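Local coordinates for protein xylulose kinase (Escherichia coli, PDB 2ITM) that phosphorylates D-xylulose to D-xylulose 5-phosphate with ATP, and accepts 1-deoxy-D-xylulose less efficiently, as a homodimeric sugar kinase of the FGGY family, at residues 13-17 / 421-426; 27-31 / 51-55; 105-109 / 122-126. All coordinates share one frame; numbering follows the deposited sequence.

Interaction 1. Residues 13-17 / 421-426; sequences KVILL and DVGPAL
Ile15 and Ala425 form the close-packed heart of this contact, which illustrates how two domains far apart in sequence can share a small apolar patch. The CG2 branch of Ile15 lies 4.0 Å from Ala425 CB, while its CD1 reaches past that methyl to the helix backbone, 3.7 Å from Leu426 N. With CG1 set between the backbone N and the carbonyl carbon (chi1 73°), both branches of Ile15 can be used against the N-terminal part of helix 424-436. Leu17 continues the patch: its CD2 meets Leu426 CD1 at 4.2 Å, the two side chains crossing at about a right angle. These four residues are buried.

At the other end the packing gives way to a partly exposed, polar margin. Val422 CG1 touches Ile15 CD1 at 4.1 Å, and the same residue offers its carbonyl to Lys13. The lysine stretches out from the strand, bends at chi3 (-128°) and donates a hydrogen bond from NZ to Val422 O, 2.7 Å away, at a C=O...N angle of 121° and tilted somewhat out of the carbonyl plane. Asp421 is solvent-exposed and poorly ordered, its carboxylate not in contact with the lysine.

Ala425 also touches Asp6, thought to be important for activity. An N-terminal-domain strand facing a C-terminal-domain helix is consistent with the interdomain cleft of the actin-like ATPase fold, to which FGGY kinases belong.

Interaction 2. Residues 27-31 / 51-55; sequences QTEKL and ATDRA
Glu29, Ala51 and Ala55 account for most of what is buried where strand 27-30 lies over helix 51-55, a compact example of a helix packed on the face of a sheet at its outermost strand, with alanines at the interface. The segment axes come within 7.7 Å and run roughly antiparallel, at 148°. Alanines at two positions one helical turn apart allow this approach: the methylene CG of Glu29 rests 3.6 Å from Ala55 CB, and it also lies against the carbonyl oxygen of Ala51, which already accepts the helical bond from Ala55 N. On the loop that follows the strand, Leu31 CD1 packs 3.6 Å from Ala51 CB, while at the other end CG of Gln27 lies against Ala55 O.

Glu29 owes its double role to a fold in its chain. Chi1 (-69°) lays CG over the alanines, and a bend at chi2 (-77°) turns the carboxylate across the extended side chain of Arg54, which it crosses at about a right angle. OE1 is modelled over one face of the guanidinium, making a salt bridge whose exact length is doubtful because the atoms are placed too close. A water molecule also joins the pair: it donates to Glu29 OE2 at 2.7 Å and accepts from Arg54 NE at 2.9 Å, lying in the guanidinium plane at its edge.

NE thus hydrogen-bonds to the water, and no direct hydrogen bond to the acid is made, consistent with an ion pair that is electrostatic and partly water-mediated, whereas the alanines supply the apolar fit.

Interaction 3. Residues 105-109 / 122-126; sequences CTLLE and LMMPG
Cys105 and Met123 interlock where a helix faces an irregular loop, a case in which single side chains act as bumps and the backbone itself supplies a hollow. The sulfur of Cys105 projects from the helix into a notch formed by the side chain of Met123, the carbonyl carbon of Met124 and the ring of Pro125; SG lies 3.7 Å from Met123 CG and 3.5 Å from Pro125 CD. In return, Met123 enters the helix surface between Cys105, Leu108 and Glu109. Its chain bends at both chi2 (70°) and chi3, folding CE back to within 3.4 Å of Leu108 CD1, a tight carbon-carbon contact.

Glu109 closes the other flank. Extended beyond CG, it runs antiparallel to the Met123 side chain and accepts a hydrogen bond from Met123 N at OE1, 2.9 Å long and fairly straight at 160°, with the donor above the carboxylate plane. Its OE2 is engaged in a salt bridge with Arg116 of helix 115-119.

Beyond the two segments, Pro130 of helix 128-138 packs against both Cys105 and Met123, and Met188 of helix 186-190 touches Leu108 and Met123, so the loop is wedged among helices 102-111, 128-138 and 186-190.

From the N terminus, strand 11-17 begins the long loop, some four hundred residues, that interaction 1 closes at 421-426, where the N- and C-terminal domains meet. Interactions 2 and 3 are nested inside it, one after the other. Interaction 2 closes a short loop, setting helix 45-62 against the edge strand 23-30. That strand neighbours 11-17 in the same sheet, and Val14 N probably bonds to Gln27 O 2.8 Å away, so interactions 1 and 2 touch directly. Interaction 3 closes another short loop among helices, on the opposite side of the chain's centre from interaction 1; its nearest atoms are about 17 Å from interaction 1 and about 16 Å from interaction 2.

Interaction 1. Residues 13-17 / 421-426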
# COMPACT_ATOMS: atom_id res chain seq x y z
N LYS A 13 -17.64 -28.34 -18.81
CA LYS A 13 -18.98 -28.47 -18.29
C LYS A 13 -19.92 -28.93 -19.39
O LYS A 13 -19.91 -28.40 -20.48
CB LYS A 13 -19.44 -27.15 -17.70
CG LYS A 13 -20.84 -27.17 -17.15
CD LYS A 13 -21.30 -25.79 -16.77
CE LYS A 13 -21.83 -25.74 -15.37
NZ LYS A 13 -22.45 -24.44 -15.06
N VAL A 14 -20.72 -29.96 -19.09
CA VAL A 14 -21.80 -30.39 -19.95
C VAL A 14 -23.15 -30.29 -19.27
O VAL A 14 -23.28 -30.58 -18.09
CB VAL A 14 -21.59 -31.82 -20.49
CG1 VAL A 14 -20.20 -31.99 -21.06
CG2 VAL A 14 -21.86 -32.85 -19.42
N ILE A 15 -24.15 -29.85 -20.02
CA ILE A 15 -25.51 -29.75 -19.51
C ILE A 15 -26.54 -30.43 -20.38
O ILE A 15 -26.35 -30.61 -21.59
CB ILE A 15 -25.90 -28.29 -19.29
CG1 ILE A 15 -26.14 -27.57 -20.61
CG2 ILE A 15 -24.90 -27.57 -18.40
CD1 ILE A 15 -26.84 -26.26 -20.45
N LEU A 16 -27.65 -30.80 -19.76
CA LEU A 16 -28.78 -31.40 -20.44
C LEU A 16 -29.99 -30.51 -20.31
O LEU A 16 -30.47 -30.33 -19.19
CB LEU A 16 -29.05 -32.75 -19.81
CG LEU A 16 -29.65 -33.89 -20.62
CD1 LEU A 16 -30.73 -34.57 -19.86
CD2 LEU A 16 -30.10 -33.52 -22.00
N LEU A 17 -30.47 -29.98 -21.42
CA LEU A 17 -31.66 -29.15 -21.42
C LEU A 17 -32.86 -29.96 -21.84
O LEU A 17 -32.78 -30.77 -22.74
CB LEU A 17 -31.52 -27.99 -22.41
CG LEU A 17 -30.81 -26.68 -22.09
CD1 LEU A 17 -31.30 -25.62 -23.03
CD2 LEU A 17 -31.02 -26.26 -20.66
N ASP A 421 -25.52 -18.30 -13.72
CA ASP A 421 -24.64 -19.34 -13.22
C ASP A 421 -24.18 -20.30 -14.30
O ASP A 421 -23.02 -20.67 -14.34
CB ASP A 421 -25.27 -20.08 -12.03
CG ASP A 421 -26.67 -20.57 -12.33
OD1 ASP A 421 -27.54 -19.75 -12.64
OD2 ASP A 421 -27.00 -21.77 -12.25
N VAL A 422 -25.08 -20.70 -15.17
CA VAL A 422 -24.86 -21.88 -15.99
C VAL A 422 -23.68 -21.73 -16.93
O VAL A 422 -22.87 -22.63 -17.05
CB VAL A 422 -26.12 -22.28 -16.74
CG1 VAL A 422 -25.87 -23.53 -17.54
CG2 VAL A 422 -27.24 -22.51 -15.78
N GLY A 423 -23.58 -20.59 -17.58
CA GLY A 423 -22.42 -20.28 -18.39
C GLY A 423 -22.62 -20.56 -19.86
O GLY A 423 -23.72 -20.81 -20.32
N PRO A 424 -21.52 -20.52 -20.60
CA PRO A 424 -21.54 -20.74 -22.04
C PRO A 424 -22.20 -22.03 -22.49
O PRO A 424 -22.72 -22.06 -23.58
CB PRO A 424 -20.06 -20.75 -22.39
CG PRO A 424 -19.46 -19.85 -21.41
CD PRO A 424 -20.19 -20.09 -20.15
N ALA A 425 -22.19 -23.06 -21.65
CA ALA A 425 -22.89 -24.30 -21.95
C ALA A 425 -24.37 -24.08 -22.26
O ALA A 425 -24.92 -24.71 -23.15
CB ALA A 425 -22.71 -25.30 -20.85
N LEU A 426 -25.00 -23.19 -21.51
CA LEU A 426 -26.37 -22.77 -21.77
C LEU A 426 -26.57 -22.24 -23.19
O LEU A 426 -27.43 -22.71 -23.90
CB LEU A 426 -26.83 -21.75 -20.74
CG LEU A 426 -28.29 -21.33 -20.84
CD1 LEU A 426 -29.13 -22.54 -20.83
CD2 LEU A 426 -28.67 -20.38 -19.75

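Interaction 2. Residues 27-31 / 51-55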
# COMPACT_ATOMS: atom_id res chain seq x y z
N GLN A 27 -22.79 -31.65 -15.49
CA GLN A 27 -21.64 -32.40 -15.13
C GLN A 27 -20.38 -31.63 -15.47
O GLN A 27 -20.28 -31.04 -16.50
CB GLN A 27 -21.67 -33.76 -15.78
CG GLN A 27 -20.62 -34.70 -15.32
CD GLN A 27 -20.70 -35.05 -13.86
OE1 GLN A 27 -21.62 -35.71 -13.45
NE2 GLN A 27 -19.74 -34.62 -13.09
N THR A 28 -19.42 -31.66 -14.55
CA THR A 28 -18.16 -30.96 -14.70
C THR A 28 -16.92 -31.83 -14.54
O THR A 28 -16.91 -32.74 -13.75
CB THR A 28 -18.04 -29.80 -13.73
OG1 THR A 28 -18.92 -28.75 -14.09
CG2 THR A 28 -16.80 -29.14 -13.88
N GLU A 29 -15.88 -31.53 -15.28
CA GLU A 29 -14.63 -32.25 -15.16
C GLU A 29 -13.46 -31.29 -15.22
O GLU A 29 -13.45 -30.38 -16.03
CB GLU A 29 -14.49 -33.28 -16.26
CG GLU A 29 -15.45 -34.45 -16.17
CD GLU A 29 -15.02 -35.44 -15.12
OE1 GLU A 29 -13.81 -35.69 -15.02
OE2 GLU A 29 -15.89 -35.94 -14.39
N LYS A 30 -12.48 -31.50 -14.36
CA LYS A 30 -11.39 -30.57 -14.23
C LYS A 30 -10.36 -30.73 -15.32
O LYS A 30 -10.25 -31.78 -15.93
CB LYS A 30 -10.77 -30.64 -12.83
CG LYS A 30 -11.57 -29.91 -11.78
CD LYS A 30 -10.85 -29.83 -10.44
CE LYS A 30 -11.85 -29.78 -9.31
NZ LYS A 30 -11.46 -28.85 -8.23
N LEU A 31 -9.62 -29.65 -15.56
CA LEU A 31 -8.53 -29.63 -16.52
C LEU A 31 -7.30 -29.01 -15.86
O LEU A 31 -7.41 -28.03 -15.14
CB LEU A 31 -8.93 -28.77 -17.70
CG LEU A 31 -9.09 -29.31 -19.11
CD1 LEU A 31 -9.28 -30.78 -19.19
CD2 LEU A 31 -10.18 -28.59 -19.83
N ALA A 51 -11.46 -35.37 -20.95
CA ALA A 51 -12.32 -34.67 -20.02
C ALA A 51 -13.76 -34.63 -20.48
O ALA A 51 -14.67 -34.83 -19.69
CB ALA A 51 -11.82 -33.29 -19.74
N THR A 52 -13.97 -34.34 -21.76
CA THR A 52 -15.31 -34.25 -22.31
C THR A 52 -16.00 -35.61 -22.32
O THR A 52 -17.17 -35.71 -22.02
CB THR A 52 -15.28 -33.68 -23.74
OG1 THR A 52 -14.70 -32.38 -23.74
CG2 THR A 52 -16.69 -33.44 -24.23
N ASP A 53 -15.26 -36.64 -22.68
CA ASP A 53 -15.76 -38.01 -22.65
C ASP A 53 -16.25 -38.42 -21.26
O ASP A 53 -17.39 -38.79 -21.09
CB ASP A 53 -14.69 -38.98 -23.14
CG ASP A 53 -15.23 -40.37 -23.43
OD1 ASP A 53 -14.56 -41.33 -23.03
OD2 ASP A 53 -16.28 -40.58 -24.05
N ARG A 54 -15.37 -38.34 -20.29
CA ARG A 54 -15.70 -38.49 -18.89
C ARG A 54 -16.99 -37.80 -18.49
O ARG A 54 -17.89 -38.41 -17.93
CB ARG A 54 -14.55 -37.95 -18.05
CG ARG A 54 -14.53 -38.40 -16.63
CD ARG A 54 -13.16 -38.29 -15.98
NE ARG A 54 -13.23 -38.10 -14.53
CZ ARG A 54 -12.17 -38.05 -13.74
NH1 ARG A 54 -10.96 -38.17 -14.25
NH2 ARG A 54 -12.32 -37.87 -12.44
N ALA A 55 -17.06 -36.51 -18.77
CA ALA A 55 -18.19 -35.70 -18.37
C ALA A 55 -19.50 -36.17 -18.98
O ALA A 55 -20.52 -36.20 -18.32
CB ALA A 55 -17.94 -34.26 -18.73
O HOH W 1 -15.95 -38.44 -13.51

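Interaction 3. Residues 105-109 / 122-126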
# COMPACT_ATOMS: atom_id res chain seq x y z
N CYS A 105 3.24 -9.90 -32.40
CA CYS A 105 2.08 -9.06 -32.48
C CYS A 105 2.44 -7.76 -33.20
O CYS A 105 1.73 -7.31 -34.03
CB CYS A 105 1.56 -8.75 -31.11
SG CYS A 105 0.46 -9.90 -30.39
N THR A 106 3.58 -7.20 -32.86
CA THR A 106 4.06 -5.96 -33.44
C THR A 106 4.44 -6.17 -34.87
O THR A 106 4.11 -5.41 -35.72
CB THR A 106 5.27 -5.43 -32.69
OG1 THR A 106 4.99 -5.32 -31.31
CG2 THR A 106 5.55 -4.06 -33.08
N LEU A 107 5.13 -7.26 -35.13
CA LEU A 107 5.53 -7.58 -36.48
C LEU A 107 4.35 -7.67 -37.42
O LEU A 107 4.36 -7.17 -38.49
CB LEU A 107 6.28 -8.88 -36.49
CG LEU A 107 7.59 -8.91 -37.21
CD1 LEU A 107 7.96 -10.31 -37.45
CD2 LEU A 107 7.52 -8.11 -38.48
N LEU A 108 3.33 -8.35 -36.97
CA LEU A 108 2.15 -8.54 -37.76
C LEU A 108 1.46 -7.25 -38.10
O LEU A 108 1.02 -7.08 -39.16
CB LEU A 108 1.22 -9.50 -37.07
CG LEU A 108 0.67 -10.65 -37.86
CD1 LEU A 108 -0.71 -11.03 -37.43
CD2 LEU A 108 0.72 -10.41 -39.31
N GLU A 109 1.39 -6.35 -37.17
CA GLU A 109 0.74 -5.08 -37.38
C GLU A 109 1.54 -4.18 -38.30
O GLU A 109 0.99 -3.36 -38.98
CB GLU A 109 0.38 -4.40 -36.08
CG GLU A 109 -0.95 -4.86 -35.54
CD GLU A 109 -1.37 -4.24 -34.23
OE1 GLU A 109 -2.50 -4.43 -33.84
OE2 GLU A 109 -0.57 -3.58 -33.57
N LEU A 122 -7.17 -4.49 -32.05
CA LEU A 122 -5.75 -4.43 -31.79
C LEU A 122 -5.18 -5.79 -31.47
O LEU A 122 -5.78 -6.56 -30.74
CB LEU A 122 -5.43 -3.45 -30.67
CG LEU A 122 -4.08 -2.76 -30.79
CD1 LEU A 122 -4.22 -1.27 -30.98
CD2 LEU A 122 -3.18 -3.08 -29.61
N MET A 123 -4.01 -6.06 -32.03
CA MET A 123 -3.43 -7.37 -31.97
C MET A 123 -2.92 -7.67 -30.58
O MET A 123 -2.24 -6.87 -29.97
CB MET A 123 -2.31 -7.49 -33.00
CG MET A 123 -1.79 -8.88 -33.19
SD MET A 123 -2.93 -10.00 -33.99
CE MET A 123 -2.98 -9.27 -35.61
N MET A 124 -3.28 -8.84 -30.07
CA MET A 124 -2.86 -9.27 -28.76
C MET A 124 -2.23 -10.64 -28.85
O MET A 124 -2.55 -11.42 -29.73
CB MET A 124 -4.05 -9.34 -27.83
CG MET A 124 -4.84 -8.07 -27.75
SD MET A 124 -4.15 -6.89 -26.59
CE MET A 124 -4.84 -7.49 -25.06
N PRO A 125 -1.33 -10.93 -27.93
CA PRO A 125 -0.52 -12.15 -27.96
C PRO A 125 -1.38 -13.35 -27.69
O PRO A 125 -1.02 -14.45 -28.07
CB PRO A 125 0.45 -11.95 -26.81
CG PRO A 125 0.55 -10.53 -26.65
CD PRO A 125 -0.73 -9.90 -27.08
N GLY A 126 -2.52 -13.13 -27.04
CA GLY A 126 -3.50 -14.16 -26.79
C GLY A 126 -4.23 -14.61 -28.03
O GLY A 126 -4.80 -15.69 -28.05